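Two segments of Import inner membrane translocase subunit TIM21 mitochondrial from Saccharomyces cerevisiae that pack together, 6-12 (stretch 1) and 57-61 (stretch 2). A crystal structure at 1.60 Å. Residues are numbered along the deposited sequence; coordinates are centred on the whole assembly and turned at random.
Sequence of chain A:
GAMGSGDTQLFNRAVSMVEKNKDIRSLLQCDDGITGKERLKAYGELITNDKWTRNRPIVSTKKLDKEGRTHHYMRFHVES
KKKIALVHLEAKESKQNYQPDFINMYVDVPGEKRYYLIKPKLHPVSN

Stretch 1 6-12: GDTQLFN
Stretch 2 57-61: PIVST

Stretch 1, G6 to N12, is helical throughout, with phi/psi running from -51/-62 at G6 to -58/-43 at N12; the i to i+4 bonds L10 N to G6 O (3.1 Å), F11 N to D7 O (2.9 Å) and N12 N to T8 O (2.9 Å) hold its turns. Stretch 2, P57 to T61, is extended: P57 lies at -66/154, I58 at -73/121, V59 at -156/165, S60 at -118/160, and T61, in a strand, at -118/148. The backbones come nearest where D7 CA stands 5.7 Å from V59 CA, and together the stretches bury 272 Å². On the helix, D7, L10 and F11 direct CA-to-CB toward stretch 2, as spacings of three and four residues allow; I58 and S60 point back toward the helix, while V59 between them points away overall.

The polar anchor is D7, chi1 m (-74°) and chi2 -18°, whose carboxylate grips S60 twice. S60, chi1 p (65°), donates from OG to D7 OD1 at 2.6 Å, and its backbone S60 N gives a weak bond to D7 OD2 at 3.1 Å, bent to 146°. A short serine side chain thus places its hydroxyl beside its own amide, so one aspartate can accept from both. D7 OD2 also lies 3.4 Å from V59 CA and accepts from a water at 2.6 Å; the same water donates weakly to S60 O at 3.5 Å.

The apolar contact is F11 with I58. F11, chi1 t (167°) and chi2 74°, offers a ring face to I58, chi1 m and chi2 t, an extended side chain whose CD1 sits 3.3 Å from the F11 ring centroid, 6° off the normal, in a CH-pi contact; F11 CZ to I58 CD1 is 3.5 Å. Buried L10, chi1 t and chi2 p, adds a light contact, L10 CD2 to S60 CB at 4.4 Å.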

# COMPACT_ATOMS: atom_id res chain seq x y z
N GLY A 6 12.24 9.03 -5.71
CA GLY A 6 10.80 9.26 -5.69
C GLY A 6 9.99 8.06 -5.26
O GLY A 6 9.28 8.11 -4.25
N ASP A 7 10.08 6.98 -6.03
CA ASP A 7 9.35 5.76 -5.72
C ASP A 7 9.87 5.06 -4.47
O ASP A 7 9.12 4.44 -3.74
CB ASP A 7 9.42 4.78 -6.90
CG ASP A 7 8.53 5.20 -8.05
OD1 ASP A 7 7.62 6.01 -7.82
OD2 ASP A 7 8.73 4.70 -9.18
N THR A 8 11.18 5.17 -4.22
CA THR A 8 11.75 4.53 -3.05
C THR A 8 11.17 5.14 -1.78
O THR A 8 10.73 4.43 -0.89
CB THR A 8 13.28 4.66 -3.05
OG1 THR A 8 13.83 3.95 -4.17
CG2 THR A 8 13.87 4.09 -1.75
N GLN A 9 11.14 6.47 -1.71
CA GLN A 9 10.59 7.13 -0.54
C GLN A 9 9.09 6.89 -0.43
O GLN A 9 8.56 6.72 0.65
CB GLN A 9 10.89 8.64 -0.56
CG GLN A 9 12.38 8.92 -0.58
CD GLN A 9 12.76 10.33 -0.17
OE1 GLN A 9 13.84 10.81 -0.51
NE2 GLN A 9 11.90 11.00 0.58
N LEU A 10 8.41 6.87 -1.57
CA LEU A 10 6.98 6.65 -1.57
C LEU A 10 6.66 5.28 -0.97
O LEU A 10 5.77 5.14 -0.13
CB LEU A 10 6.45 6.75 -3.01
CG LEU A 10 4.95 6.98 -3.20
CD1 LEU A 10 4.55 8.30 -2.56
CD2 LEU A 10 4.64 6.99 -4.69
N PHE A 11 7.41 4.27 -1.41
CA PHE A 11 7.24 2.92 -0.91
C PHE A 11 7.65 2.80 0.57
O PHE A 11 6.92 2.21 1.36
CB PHE A 11 8.08 1.95 -1.74
CG PHE A 11 8.23 0.58 -1.12
CD1 PHE A 11 7.17 -0.32 -1.11
CD2 PHE A 11 9.42 0.23 -0.50
CE1 PHE A 11 7.29 -1.56 -0.48
CE2 PHE A 11 9.55 -1.01 0.13
CZ PHE A 11 8.49 -1.91 0.15
N ASN A 12 8.80 3.35 0.93
CA ASN A 12 9.24 3.25 2.32
C ASN A 12 8.22 3.86 3.27
O ASN A 12 7.91 3.31 4.33
CB ASN A 12 10.59 3.95 2.51
CG ASN A 12 11.75 3.18 1.90
OD1 ASN A 12 11.62 1.99 1.56
ND2 ASN A 12 12.89 3.84 1.76
N PRO A 57 9.51 -4.96 -9.87
CA PRO A 57 10.28 -4.00 -9.08
C PRO A 57 9.26 -3.00 -8.53
O PRO A 57 8.19 -2.81 -9.11
CB PRO A 57 11.19 -3.37 -10.12
CG PRO A 57 11.43 -4.48 -11.08
CD PRO A 57 10.05 -5.08 -11.24
N ILE A 58 9.59 -2.37 -7.40
CA ILE A 58 8.71 -1.38 -6.80
C ILE A 58 8.77 -0.12 -7.67
O ILE A 58 9.83 0.46 -7.88
CB ILE A 58 9.16 -1.06 -5.36
CG1 ILE A 58 8.94 -2.30 -4.48
CG2 ILE A 58 8.37 0.11 -4.80
CD1 ILE A 58 9.62 -2.23 -3.13
N VAL A 59 7.61 0.30 -8.17
CA VAL A 59 7.53 1.48 -9.03
C VAL A 59 6.12 2.07 -8.97
O VAL A 59 5.19 1.42 -8.52
CB VAL A 59 7.78 1.12 -10.53
CG1 VAL A 59 9.16 0.49 -10.71
CG2 VAL A 59 6.68 0.19 -11.02
N SER A 60 5.98 3.30 -9.44
CA SER A 60 4.67 3.92 -9.50
C SER A 60 4.41 4.20 -10.97
O SER A 60 5.33 4.22 -11.78
CB SER A 60 4.60 5.24 -8.73
OG SER A 60 5.44 6.22 -9.30
N THR A 61 3.14 4.38 -11.31
CA THR A 61 2.76 4.73 -12.67
C THR A 61 2.09 6.09 -12.56
O THR A 61 1.47 6.41 -11.54
CB THR A 61 1.79 3.70 -13.29
OG1 THR A 61 1.58 4.04 -14.67
CG2 THR A 61 0.45 3.70 -12.57
O HOH W 1 8.39 5.83 -11.45